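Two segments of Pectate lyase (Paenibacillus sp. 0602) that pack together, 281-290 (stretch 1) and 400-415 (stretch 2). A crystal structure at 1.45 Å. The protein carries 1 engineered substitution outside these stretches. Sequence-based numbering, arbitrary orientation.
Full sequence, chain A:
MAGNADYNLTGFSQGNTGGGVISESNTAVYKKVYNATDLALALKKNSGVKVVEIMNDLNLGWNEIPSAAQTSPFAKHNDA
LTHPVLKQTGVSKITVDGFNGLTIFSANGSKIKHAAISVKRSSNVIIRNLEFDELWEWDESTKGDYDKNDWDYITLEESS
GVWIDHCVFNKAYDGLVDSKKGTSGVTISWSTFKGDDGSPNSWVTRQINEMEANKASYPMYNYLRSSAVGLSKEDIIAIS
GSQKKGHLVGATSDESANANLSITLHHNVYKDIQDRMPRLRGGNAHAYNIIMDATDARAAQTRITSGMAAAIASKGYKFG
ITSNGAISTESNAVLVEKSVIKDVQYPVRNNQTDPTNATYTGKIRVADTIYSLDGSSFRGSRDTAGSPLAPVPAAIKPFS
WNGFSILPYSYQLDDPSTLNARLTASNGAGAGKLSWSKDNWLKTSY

Stretch 1 (281-290) RGGNAHAYNI
Stretch 2 (400-415) SWNGFSILPYSYQLDD

A side-chain amide can pair with the backbone NH and CO of a single residue much as one strand pairs with another, and this pectate lyase uses the device twice to fasten an irregular segment along a strand. Stretch 1 is extended from Asn284 to Tyr288; stretch 2 has no regular helix or strand, yet runs alongside in the same direction, with CA atoms 6.4 Å apart at Asn284 and Asn402, 8.7 Å at His286 and Leu407, and 6.5 Å at Asn289 and Asp414.

At the first clamp Asn284 (chi1 m, chi2 -66°) accepts from Asn402 N through OD1 at 2.9 Å, while its ND2 donates to Asn402 O at 3.0 Å. Asn402, also m, adds a third bond, its ND2 donating to Gly283 O at 3.0 Å. At the second, Asn289 OD1 receives Asp414 N at 2.8 Å and Asn289 ND2 reaches Asp414 O at 2.9 Å. Asparagine suits both sites because one planar amide offers a donor and an acceptor to the NH and CO of a single residue. Asn289 follows the strand with phi/psi of 51/47 and an m rotamer, its CB directed toward stretch 2. Near the first clamp, Gly282 has a positive phi (74/-40), and Gly403 (101/-10) adopts angles at which a CB would jam against the carbonyl O of Asn402.

Between the clamps lies a buried histidine. His286 (t, chi2 -143°) brings ND1 to 2.6 Å from Tyr409 OH in a short hydrogen bond at the ring edge; either atom could be the donor. Leu407 CD1 covers one face of the imidazole, 3.6 Å from its centroid and 16° off the normal. The His286 edge meets the face of Tyr411, with ring centroids 4.7 Å apart and planes at 62°. Histidine thus combines a polar rim with a flat surface for packing.

The strand's alternation organizes these contacts: Asn284, His286 and Tyr288 point CB toward stretch 2, whereas Ala285 and Ala287 point away. Tyr288 (p, chi2 -89°) lies obliquely to the Tyr411 ring, centroids 4.9 Å apart, and Tyr288 CB packs 3.6 Å from Leu413 CD2. Tyr409 and Tyr411 are both p, with extended phi/psi of -147/156 and -167/152, and both direct CB toward the strand, while the side chain of the intervening Ser410 stays out of reach.

At the N-terminal end of stretch 2, Trp401 (m, chi2 112°) starts sideways but brings its ring edge to the strand, placing CE3 3.3 Å from Asn284 OD1 and CZ3 3.5 Å from Ala285 O. Altogether, the contact buries 653 Å², both sides summed.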

# COMPACT_ATOMS: atom_id res chain seq x y z
N ARG A 281 -15.34 -3.39 -11.86
CA ARG A 281 -16.18 -4.13 -10.92
C ARG A 281 -15.82 -3.69 -9.50
O ARG A 281 -14.64 -3.64 -9.14
CB ARG A 281 -15.90 -5.63 -10.99
CG ARG A 281 -16.41 -6.31 -12.21
CD ARG A 281 -16.11 -7.82 -12.14
NE ARG A 281 -16.90 -8.53 -13.12
CZ ARG A 281 -16.51 -8.87 -14.34
NH1 ARG A 281 -15.27 -8.60 -14.78
NH2 ARG A 281 -17.35 -9.51 -15.14
N GLY A 282 -16.83 -3.37 -8.69
CA GLY A 282 -16.65 -3.30 -7.23
C GLY A 282 -15.91 -2.14 -6.59
O GLY A 282 -16.29 -1.68 -5.51
N GLY A 283 -14.82 -1.69 -7.20
CA GLY A 283 -13.95 -0.71 -6.56
C GLY A 283 -14.25 0.74 -6.89
O GLY A 283 -15.42 1.13 -6.93
N ASN A 284 -13.19 1.53 -7.10
CA ASN A 284 -13.27 2.95 -7.37
C ASN A 284 -12.40 3.32 -8.54
O ASN A 284 -11.22 2.98 -8.57
CB ASN A 284 -12.81 3.78 -6.17
CG ASN A 284 -13.71 3.65 -4.99
OD1 ASN A 284 -14.86 4.07 -5.02
ND2 ASN A 284 -13.19 3.08 -3.90
N ALA A 285 -12.98 4.02 -9.51
CA ALA A 285 -12.21 4.51 -10.64
C ALA A 285 -12.53 5.97 -10.91
O ALA A 285 -13.71 6.32 -10.96
CB ALA A 285 -12.49 3.71 -11.89
N HIS A 286 -11.49 6.78 -11.12
CA HIS A 286 -11.64 8.20 -11.40
C HIS A 286 -10.89 8.53 -12.68
O HIS A 286 -9.67 8.32 -12.76
CB HIS A 286 -11.08 9.00 -10.20
CG HIS A 286 -11.10 10.49 -10.39
ND1 HIS A 286 -10.10 11.30 -9.91
CD2 HIS A 286 -12.03 11.31 -10.93
CE1 HIS A 286 -10.38 12.56 -10.20
NE2 HIS A 286 -11.53 12.60 -10.83
N ALA A 287 -11.62 9.02 -13.68
CA ALA A 287 -11.02 9.52 -14.91
C ALA A 287 -11.28 11.02 -15.00
O ALA A 287 -12.42 11.49 -14.87
CB ALA A 287 -11.58 8.82 -16.11
N TYR A 288 -10.22 11.78 -15.19
CA TYR A 288 -10.37 13.21 -15.43
C TYR A 288 -9.50 13.66 -16.58
O TYR A 288 -8.40 13.14 -16.80
CB TYR A 288 -10.12 14.05 -14.17
CG TYR A 288 -8.69 14.13 -13.62
CD1 TYR A 288 -8.22 13.19 -12.69
CD2 TYR A 288 -7.83 15.19 -13.97
CE1 TYR A 288 -6.96 13.31 -12.13
CE2 TYR A 288 -6.54 15.31 -13.41
CZ TYR A 288 -6.12 14.34 -12.52
OH TYR A 288 -4.87 14.44 -11.95
N ASN A 289 -9.99 14.63 -17.36
CA ASN A 289 -9.22 15.15 -18.49
C ASN A 289 -8.72 14.03 -19.39
O ASN A 289 -7.55 14.01 -19.78
CB ASN A 289 -8.02 15.99 -18.02
CG ASN A 289 -8.42 17.33 -17.37
OD1 ASN A 289 -7.63 17.86 -16.58
ND2 ASN A 289 -9.58 17.89 -17.71
N ILE A 290 -9.62 13.10 -19.72
CA ILE A 290 -9.29 12.09 -20.74
C ILE A 290 -10.08 12.35 -22.00
O ILE A 290 -11.05 13.12 -21.97
CB ILE A 290 -9.50 10.61 -20.25
CG1 ILE A 290 -10.98 10.29 -19.98
CG2 ILE A 290 -8.61 10.34 -19.00
CD1 ILE A 290 -11.25 8.77 -19.91
N SER A 400 -22.01 7.42 -5.41
CA SER A 400 -21.18 7.71 -4.24
C SER A 400 -19.93 6.85 -4.38
O SER A 400 -19.99 5.78 -5.02
CB SER A 400 -21.91 7.39 -2.93
OG SER A 400 -22.11 6.00 -2.78
N TRP A 401 -18.82 7.30 -3.82
CA TRP A 401 -17.61 6.51 -3.79
C TRP A 401 -17.76 5.35 -2.82
O TRP A 401 -18.63 5.34 -1.96
CB TRP A 401 -16.43 7.37 -3.35
CG TRP A 401 -16.06 8.43 -4.37
CD1 TRP A 401 -16.19 9.80 -4.23
CD2 TRP A 401 -15.50 8.21 -5.67
NE1 TRP A 401 -15.74 10.43 -5.38
CE2 TRP A 401 -15.31 9.47 -6.27
CE3 TRP A 401 -15.14 7.06 -6.40
CZ2 TRP A 401 -14.76 9.62 -7.55
CZ3 TRP A 401 -14.60 7.22 -7.66
CH2 TRP A 401 -14.43 8.48 -8.23
N ASN A 402 -16.90 4.36 -2.96
CA ASN A 402 -16.88 3.23 -2.05
C ASN A 402 -15.81 3.35 -1.00
O ASN A 402 -14.63 3.30 -1.31
CB ASN A 402 -16.71 1.93 -2.84
CG ASN A 402 -17.91 1.61 -3.68
OD1 ASN A 402 -19.06 1.81 -3.24
ND2 ASN A 402 -17.68 1.13 -4.90
N GLY A 403 -16.20 3.57 0.26
CA GLY A 403 -15.24 3.49 1.35
C GLY A 403 -14.77 4.84 1.81
O GLY A 403 -14.03 4.98 2.79
N PHE A 404 -15.14 5.86 1.05
CA PHE A 404 -14.85 7.24 1.36
C PHE A 404 -15.92 8.14 0.74
O PHE A 404 -16.65 7.71 -0.15
CB PHE A 404 -13.42 7.66 0.94
CG PHE A 404 -13.06 7.30 -0.48
CD1 PHE A 404 -13.49 8.08 -1.55
CD2 PHE A 404 -12.27 6.20 -0.75
CE1 PHE A 404 -13.14 7.75 -2.86
CE2 PHE A 404 -11.91 5.86 -2.04
CZ PHE A 404 -12.35 6.63 -3.10
N SER A 405 -16.02 9.36 1.25
CA SER A 405 -16.97 10.36 0.79
C SER A 405 -16.41 11.17 -0.37
O SER A 405 -17.09 11.41 -1.36
CB SER A 405 -17.37 11.27 1.97
OG SER A 405 -18.10 10.54 2.94
N ILE A 406 -15.16 11.61 -0.21
CA ILE A 406 -14.45 12.34 -1.27
C ILE A 406 -13.10 11.67 -1.57
O ILE A 406 -12.52 10.98 -0.72
CB ILE A 406 -14.23 13.83 -0.91
CG1 ILE A 406 -13.36 13.96 0.34
CG2 ILE A 406 -15.56 14.54 -0.68
CD1 ILE A 406 -12.80 15.35 0.55
N LEU A 407 -12.62 11.88 -2.78
CA LEU A 407 -11.37 11.23 -3.20
C LEU A 407 -10.25 11.61 -2.24
O LEU A 407 -10.17 12.77 -1.80
CB LEU A 407 -11.04 11.64 -4.62
CG LEU A 407 -11.92 11.01 -5.70
CD1 LEU A 407 -11.78 11.81 -6.98
CD2 LEU A 407 -11.53 9.53 -5.90
N PRO A 408 -9.39 10.63 -1.91
CA PRO A 408 -8.31 10.83 -0.93
C PRO A 408 -7.08 11.54 -1.49
O PRO A 408 -5.99 11.46 -0.91
CB PRO A 408 -7.94 9.40 -0.53
CG PRO A 408 -8.25 8.59 -1.73
CD PRO A 408 -9.50 9.22 -2.31
N TYR A 409 -7.24 12.27 -2.58
CA TYR A 409 -6.13 13.01 -3.16
C TYR A 409 -6.63 14.29 -3.78
O TYR A 409 -7.81 14.41 -4.13
CB TYR A 409 -5.41 12.16 -4.19
CG TYR A 409 -6.27 11.58 -5.31
CD1 TYR A 409 -6.64 12.37 -6.42
CD2 TYR A 409 -6.67 10.25 -5.27
CE1 TYR A 409 -7.41 11.83 -7.47
CE2 TYR A 409 -7.41 9.70 -6.30
CZ TYR A 409 -7.77 10.48 -7.39
OH TYR A 409 -8.49 9.91 -8.41
N SER A 410 -5.74 15.27 -3.90
CA SER A 410 -6.15 16.49 -4.58
C SER A 410 -5.61 16.47 -6.00
O SER A 410 -4.67 15.75 -6.31
CB SER A 410 -5.65 17.71 -3.82
OG SER A 410 -4.23 17.71 -3.76
N TYR A 411 -6.20 17.31 -6.84
CA TYR A 411 -5.87 17.31 -8.25
C TYR A 411 -6.46 18.56 -8.88
O TYR A 411 -7.47 19.10 -8.41
CB TYR A 411 -6.42 16.05 -8.96
CG TYR A 411 -7.92 15.88 -8.88
CD1 TYR A 411 -8.53 15.33 -7.75
CD2 TYR A 411 -8.74 16.26 -9.94
CE1 TYR A 411 -9.90 15.19 -7.67
CE2 TYR A 411 -10.11 16.12 -9.87
CZ TYR A 411 -10.69 15.58 -8.75
OH TYR A 411 -12.05 15.43 -8.67
N GLN A 412 -5.80 18.99 -9.94
CA GLN A 412 -6.18 20.14 -10.74
C GLN A 412 -6.88 19.66 -12.00
O GLN A 412 -6.43 18.70 -12.63
CB GLN A 412 -4.92 20.93 -11.11
CG GLN A 412 -5.16 22.10 -12.04
CD GLN A 412 -5.57 23.37 -11.33
OE1 GLN A 412 -5.54 23.44 -10.10
NE2 GLN A 412 -6.00 24.37 -12.10
N LEU A 413 -7.97 20.32 -12.36
CA LEU A 413 -8.72 19.99 -13.57
C LEU A 413 -8.50 21.02 -14.65
O LEU A 413 -8.63 22.23 -14.40
CB LEU A 413 -10.20 19.96 -13.23
CG LEU A 413 -10.67 18.79 -12.38
CD1 LEU A 413 -12.11 18.97 -11.88
CD2 LEU A 413 -10.54 17.54 -13.23
N ASP A 414 -8.17 20.56 -15.86
CA ASP A 414 -8.15 21.43 -17.03
C ASP A 414 -9.52 21.52 -17.65
O ASP A 414 -10.36 20.65 -17.41
CB ASP A 414 -7.18 20.92 -18.08
CG ASP A 414 -5.78 20.80 -17.56
OD1 ASP A 414 -5.46 21.48 -16.56
OD2 ASP A 414 -5.00 20.03 -18.16
N ASP A 415 -9.75 22.57 -18.42
CA ASP A 415 -11.03 22.68 -19.12
C ASP A 415 -11.08 21.72 -20.29
O ASP A 415 -10.15 21.63 -21.08
CB ASP A 415 -11.29 24.10 -19.62
CG ASP A 415 -12.74 24.29 -19.99
OD1 ASP A 415 -13.11 23.93 -21.12
OD2 ASP A 415 -13.55 24.72 -19.14